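Local atomic coordinates of tryparedoxin II (Crithidia fasciculata, PDB entry 1I5G), a protein that probably carries electrons from trypanothione to peroxide-reducing partners as a thioredoxin-like dithiol-disulfide oxidoreductase, and binds glutathionylspermidine in this crystal. Residues A[51-56]-A[61-66]; A[55-60]-A[134-139]. The protein carries 1 engineered substitution. All blocks are in the same frame, centred on the assembly; numbering follows the deposited sequence.

Contact 1: A[51-56]-A[61-66]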
loop_
_atom_site.group_PDB
_atom_site.type_symbol
_atom_site.label_atom_id
_atom_site.label_comp_id
_atom_site.label_asym_id
_atom_site.label_seq_id
_atom_site.Cartn_x
_atom_site.Cartn_y
_atom_site.Cartn_z
ATOM N N ILE A 51 3.497 5.068 -8.966
ATOM C CA ILE A 51 3.547 4.131 -10.082
ATOM C C ILE A 51 4.918 4.070 -10.760
ATOM O O ILE A 51 5.456 2.995 -10.997
ATOM C CB ILE A 51 2.410 4.424 -11.088
ATOM C CG1 ILE A 51 1.033 4.162 -10.456
ATOM C CG2 ILE A 51 2.571 3.652 -12.397
ATOM C CD1 ILE A 51 -0.150 4.580 -11.311
ATOM N N ASP A 52 5.499 5.217 -11.058
ATOM C CA ASP A 52 6.806 5.241 -11.709
ATOM C C ASP A 52 7.814 4.584 -10.779
ATOM O O ASP A 52 8.697 3.803 -11.175
ATOM C CB ASP A 52 7.233 6.672 -12.061
ATOM C CG ASP A 52 6.422 7.311 -13.197
ATOM O OD1 ASP A 52 5.713 6.583 -13.928
ATOM O OD2 ASP A 52 6.527 8.549 -13.340
ATOM N N PHE A 53 7.761 4.847 -9.471
ATOM C CA PHE A 53 8.665 4.292 -8.472
ATOM C C PHE A 53 8.548 2.771 -8.409
ATOM O O PHE A 53 9.554 2.060 -8.346
ATOM C CB PHE A 53 8.358 4.896 -7.097
ATOM C CG PHE A 53 9.424 4.615 -6.083
ATOM C CD1 PHE A 53 9.392 3.458 -5.315
ATOM C CD2 PHE A 53 10.475 5.499 -5.888
ATOM C CE1 PHE A 53 10.362 3.202 -4.397
ATOM C CE2 PHE A 53 11.461 5.253 -4.968
ATOM C CZ PHE A 53 11.400 4.086 -4.223
ATOM N N TYR A 54 7.313 2.299 -8.418
ATOM C CA TYR A 54 7.021 0.877 -8.394
ATOM C C TYR A 54 7.564 0.176 -9.650
ATOM O O TYR A 54 8.171 -0.877 -9.562
ATOM C CB TYR A 54 5.539 0.660 -8.318
ATOM C CG TYR A 54 5.016 -0.723 -8.148
ATOM C CD1 TYR A 54 4.935 -1.339 -6.907
ATOM C CD2 TYR A 54 4.579 -1.441 -9.240
ATOM C CE1 TYR A 54 4.441 -2.586 -6.719
ATOM C CE2 TYR A 54 4.066 -2.721 -9.071
ATOM C CZ TYR A 54 4.002 -3.304 -7.802
ATOM O OH TYR A 54 3.467 -4.572 -7.668
ATOM N N LYS A 55 7.341 0.769 -10.824
ATOM C CA LYS A 55 7.847 0.125 -12.036
ATOM C C LYS A 55 9.361 0.088 -11.999
ATOM O O LYS A 55 9.995 -0.889 -12.381
ATOM C CB LYS A 55 7.341 0.882 -13.261
ATOM C CG LYS A 55 5.841 0.779 -13.424
ATOM C CD LYS A 55 5.362 1.584 -14.633
ATOM C CE LYS A 55 3.864 1.641 -14.833
ATOM N NZ LYS A 55 3.475 2.676 -15.846
ATOM N N ALA A 56 10.003 1.141 -11.523
ATOM C CA ALA A 56 11.452 1.182 -11.491
ATOM C C ALA A 56 12.095 0.231 -10.501
ATOM O O ALA A 56 13.127 -0.392 -10.763
ATOM C CB ALA A 56 11.917 2.605 -11.218
ATOM N N LYS A 61 14.270 -3.830 -5.550
ATOM C CA LYS A 61 14.319 -3.460 -4.139
ATOM C C LYS A 61 13.383 -4.365 -3.326
ATOM O O LYS A 61 13.281 -4.172 -2.110
ATOM C CB LYS A 61 13.955 -1.988 -3.932
ATOM C CG LYS A 61 14.869 -0.978 -4.592
ATOM C CD LYS A 61 16.259 -0.921 -3.997
ATOM C CE LYS A 61 17.064 0.203 -4.631
ATOM N NZ LYS A 61 18.521 -0.098 -4.675
ATOM N N ASN A 62 12.730 -5.317 -3.981
ATOM C CA ASN A 62 11.937 -6.355 -3.324
ATOM C C ASN A 62 10.834 -5.850 -2.398
ATOM O O ASN A 62 10.782 -6.164 -1.222
ATOM C CB ASN A 62 12.854 -7.355 -2.596
ATOM C CG ASN A 62 12.166 -8.661 -2.310
ATOM O OD1 ASN A 62 11.377 -9.116 -3.154
ATOM N ND2 ASN A 62 12.444 -9.253 -1.159
ATOM N N PHE A 63 9.964 -5.060 -3.022
ATOM C CA PHE A 63 8.838 -4.539 -2.258
ATOM C C PHE A 63 7.534 -4.717 -3.019
ATOM O O PHE A 63 7.521 -4.963 -4.239
ATOM C CB PHE A 63 9.028 -3.083 -1.783
ATOM C CG PHE A 63 9.034 -2.051 -2.850
ATOM C CD1 PHE A 63 7.909 -1.484 -3.360
ATOM C CD2 PHE A 63 10.241 -1.610 -3.374
ATOM C CE1 PHE A 63 7.973 -0.511 -4.359
ATOM C CE2 PHE A 63 10.321 -0.632 -4.374
ATOM C CZ PHE A 63 9.172 -0.084 -4.881
ATOM N N GLU A 64 6.428 -4.591 -2.298
ATOM C CA GLU A 64 5.072 -4.611 -2.839
ATOM C C GLU A 64 4.326 -3.372 -2.321
ATOM O O GLU A 64 4.693 -2.854 -1.272
ATOM C CB GLU A 64 4.346 -5.891 -2.426
ATOM C CG GLU A 64 3.007 -6.132 -3.105
ATOM C CD GLU A 64 3.132 -5.997 -4.596
ATOM O OE1 GLU A 64 3.498 -7.029 -5.217
ATOM O OE2 GLU A 64 2.903 -4.934 -5.148
ATOM N N VAL A 65 3.302 -2.913 -3.026
ATOM C CA VAL A 65 2.444 -1.837 -2.561
ATOM C C VAL A 65 1.044 -2.408 -2.452
ATOM O O VAL A 65 0.595 -3.184 -3.299
ATOM C CB VAL A 65 2.510 -0.600 -3.481
ATOM C CG1 VAL A 65 1.453 0.429 -3.180
ATOM C CG2 VAL A 65 3.922 -0.003 -3.539
ATOM N N MET A 66 0.331 -2.016 -1.392
ATOM C CA MET A 66 -1.049 -2.402 -1.194
ATOM C C MET A 66 -1.914 -1.186 -0.932
ATOM O O MET A 66 -1.731 -0.509 0.079
ATOM C CB MET A 66 -1.213 -3.371 -0.056
ATOM C CG MET A 66 -2.594 -4.014 -0.149
ATOM S SD MET A 66 -2.872 -5.110 1.239
ATOM C CE MET A 66 -1.674 -6.531 0.653
#
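Segment 51-56 of helix 41-57 runs nearly antiparallel to 63-66 of strand 63-69; the two segment axes approach to 9.7 Å at 150°, with Tyr54 and Val65 nearest by CA. Tyr54 reaches across with its ring: CG lies anti to the backbone N, which carries the phenol beyond the helix surface to the strand. There Tyr54 OH donates a short hydrogen bond of 2.6 Å to Glu64 OE2, using the syn lone pair of that oxygen. Glu64 OE2 lies at the edge of the Tyr54 ring, near its plane, with the carboxylate turned 40° from the ring. Although Glu64 leaves the strand away from the helix, its chain bends at chi2 and brings the carboxylate back. Glu64 OE2 also accepts Val65 N at 3.0 Å, on its anti side and somewhat out of the carboxylate plane, so two donors grip one buried oxygen and limit rotation of the carboxylate. Nearer the CB end of the ring, Tyr54 CD1 rests against Val65 CG2 at 3.8 Å, the two side chains passing in opposite directions. Phe53 sends its ring edge to Phe63, with Phe53 CE1 3.5 Å from Phe63 CZ; the ring planes are inclined by 36°. A phenylalanine in place of Tyr54 would probably keep much of the apolar contact but leave buried Glu64 OE2 without its phenolic donor. Trp86 meets the Tyr54 ring edge-to-face, and Phe32 does the same to Phe63. Strand 30-36, helix 41-57 and strand 63-69 form a beta-alpha-beta unit of the thioredoxin fold, and this contact seals its helix onto the second strand.

Contact 2: A[55-60]-A[134-139]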
loop_
_atom_site.group_PDB
_atom_site.type_symbol
_atom_site.label_atom_id
_atom_site.label_comp_id
_atom_site.label_asym_id
_atom_site.label_seq_id
_atom_site.Cartn_x
_atom_site.Cartn_y
_atom_site.Cartn_z
ATOM N N LYS A 55 7.341 0.769 -10.824
ATOM C CA LYS A 55 7.847 0.125 -12.036
ATOM C C LYS A 55 9.361 0.088 -11.999
ATOM O O LYS A 55 9.995 -0.889 -12.381
ATOM C CB LYS A 55 7.341 0.882 -13.261
ATOM C CG LYS A 55 5.841 0.779 -13.424
ATOM C CD LYS A 55 5.362 1.584 -14.633
ATOM C CE LYS A 55 3.864 1.641 -14.833
ATOM N NZ LYS A 55 3.475 2.676 -15.846
ATOM N N ALA A 56 10.003 1.141 -11.523
ATOM C CA ALA A 56 11.452 1.182 -11.491
ATOM C C ALA A 56 12.095 0.231 -10.501
ATOM O O ALA A 56 13.127 -0.392 -10.763
ATOM C CB ALA A 56 11.917 2.605 -11.218
ATOM N N HIS A 57 11.483 0.103 -9.320
ATOM C CA HIS A 57 12.134 -0.478 -8.152
ATOM C C HIS A 57 11.479 -1.675 -7.461
ATOM O O HIS A 57 12.150 -2.279 -6.629
ATOM C CB HIS A 57 12.337 0.629 -7.106
ATOM C CG HIS A 57 13.037 1.850 -7.617
ATOM N ND1 HIS A 57 14.310 1.796 -8.143
ATOM C CD2 HIS A 57 12.654 3.148 -7.663
ATOM C CE1 HIS A 57 14.659 3.019 -8.504
ATOM N NE2 HIS A 57 13.682 3.867 -8.223
ATOM N N ALA A 58 10.223 -2.005 -7.757
ATOM C CA ALA A 58 9.552 -3.042 -6.959
ATOM C C ALA A 58 10.293 -4.379 -6.995
ATOM O O ALA A 58 10.454 -5.064 -5.968
ATOM C CB ALA A 58 8.088 -3.194 -7.342
ATOM N N GLU A 59 10.765 -4.771 -8.175
ATOM C CA GLU A 59 11.484 -6.036 -8.289
ATOM C C GLU A 59 12.870 -5.978 -7.673
ATOM O O GLU A 59 13.192 -6.814 -6.846
ATOM C CB GLU A 59 11.478 -6.472 -9.749
ATOM C CG GLU A 59 11.908 -7.901 -10.031
ATOM C CD GLU A 59 10.829 -8.954 -9.824
ATOM O OE1 GLU A 59 9.731 -8.626 -9.329
ATOM O OE2 GLU A 59 11.076 -10.143 -10.160
ATOM N N LYS A 60 13.667 -4.987 -8.057
ATOM C CA LYS A 60 15.042 -4.876 -7.614
ATOM C C LYS A 60 15.193 -4.593 -6.128
ATOM O O LYS A 60 16.130 -5.062 -5.458
ATOM C CB LYS A 60 15.781 -3.795 -8.391
ATOM C CG LYS A 60 16.068 -4.162 -9.849
ATOM C CD LYS A 60 16.419 -2.877 -10.582
ATOM C CE LYS A 60 16.905 -3.075 -12.018
ATOM N NZ LYS A 60 17.461 -1.768 -12.474
ATOM N N ASP A 134 13.529 10.874 -3.170
ATOM C CA ASP A 134 14.525 9.859 -3.530
ATOM C C ASP A 134 13.955 8.965 -4.623
ATOM O O ASP A 134 13.803 7.737 -4.465
ATOM C CB ASP A 134 14.895 9.055 -2.280
ATOM C CG ASP A 134 16.016 8.057 -2.520
ATOM O OD1 ASP A 134 16.824 8.247 -3.473
ATOM O OD2 ASP A 134 16.083 7.095 -1.725
ATOM N N PRO A 135 13.645 9.533 -5.784
ATOM C CA PRO A 135 13.000 8.765 -6.846
ATOM C C PRO A 135 13.840 7.600 -7.415
ATOM O O PRO A 135 13.290 6.677 -8.004
ATOM C CB PRO A 135 12.714 9.824 -7.924
ATOM C CG PRO A 135 13.719 10.867 -7.664
ATOM C CD PRO A 135 13.875 10.939 -6.201
ATOM N N GLU A 136 15.157 7.654 -7.225
ATOM C CA GLU A 136 16.085 6.585 -7.614
ATOM C C GLU A 136 16.329 5.562 -6.507
ATOM O O GLU A 136 17.101 4.623 -6.676
ATOM C CB GLU A 136 17.407 7.194 -8.116
ATOM C CG GLU A 136 17.196 7.961 -9.416
ATOM C CD GLU A 136 16.707 7.040 -10.513
ATOM O OE1 GLU A 136 17.242 5.922 -10.560
ATOM O OE2 GLU A 136 15.818 7.375 -11.335
ATOM N N ALA A 137 15.666 5.713 -5.363
ATOM C CA ALA A 137 15.706 4.730 -4.287
ATOM C C ALA A 137 17.095 4.493 -3.716
ATOM O O ALA A 137 17.394 3.397 -3.243
ATOM C CB ALA A 137 15.040 3.440 -4.714
ATOM N N LYS A 138 17.933 5.523 -3.748
ATOM C CA LYS A 138 19.289 5.426 -3.182
ATOM C C LYS A 138 19.325 5.078 -1.699
ATOM O O LYS A 138 20.210 4.382 -1.205
ATOM C CB LYS A 138 20.099 6.704 -3.435
ATOM C CG LYS A 138 20.268 7.077 -4.889
ATOM C CD LYS A 138 20.884 8.446 -5.060
ATOM C CE LYS A 138 21.072 8.688 -6.543
ATOM N NZ LYS A 138 21.572 10.074 -6.833
ATOM N N ASP A 139 18.345 5.550 -0.925
ATOM C CA ASP A 139 18.307 5.384 0.515
ATOM C C ASP A 139 17.142 4.546 0.979
ATOM O O ASP A 139 16.822 4.461 2.156
ATOM C CB ASP A 139 18.209 6.753 1.190
ATOM C CG ASP A 139 19.450 7.608 1.027
ATOM O OD1 ASP A 139 20.560 7.049 0.997
ATOM O OD2 ASP A 139 19.310 8.859 0.932
#
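His57 NE2 donates to Pro135 O over 2.8 Å, with an N-H...O angle of 155°. The acceptor lies close to the imidazole plane, whereas the donor is tilted 24° from the carbonyl plane of Pro135. This bond fixes NE2 as protonated and ties a side chain near the end of helix 41-57 to the backbone of a distant loop. The neighbouring ring carbon, His57 CE1, comes within 3.4 Å of Glu136 O, approaching obliquely. Ala137 CB sits almost exactly above the centre of the imidazole of His57, 3.7 Å from the ring centroid, in a CH-pi contact. On the opposite face lies Ala56 CB, so the ring is held between two methyl groups while its edge is hydrogen-bonded. With chi1 at -53°, CG of His57 stands anti to the carbonyl carbon, directing the ring between the two methyl groups. The carboxylate of Glu136 remains at a distance, its OE1 4.4 Å from His57 CE1, and could at most favour a positive imidazole weakly. The loop is shaped by a type I beta turn from Asp134 to Ala137, closed by Ala137 N to Asp134 O at 2.9 Å. Asp134 then steadies the following residues: OD1 accepts Lys138 N at 3.0 Å and OD2 accepts Asp139 N at 2.9 Å, while Trp142 NE1 also donates to OD2. His57 also meets Phe53 of its own helix and Phe63 at the start of strand 63-69, so the loop after helix 127-133 meets helix 41-57 through a histidine that also touches the strand.

Overall arrangement
Contacts 1 and 2 have centres about 7 Å apart and share Lys55 and Ala56 of helix 41-57. The chain from His57 to Phe63 links them. Phe63 N lies 3.0 Å from Ala58 O, probably hydrogen-bonded. The Phe63 ring packs onto the backbone of the helix, its CE2 3.3 Å from His57 O. Phe53 CE2 also comes within 3.5 Å of Asp134 O, so Phe53 of contact 1 also packs against the loop of contact 2. Neither contact includes a residue of the glutathionylspermidine pocket. That pocket includes Trp39 and Cys40, just before helix 41-57, and Pro42 near its start, whereas both contacts hold the later part of the same helix.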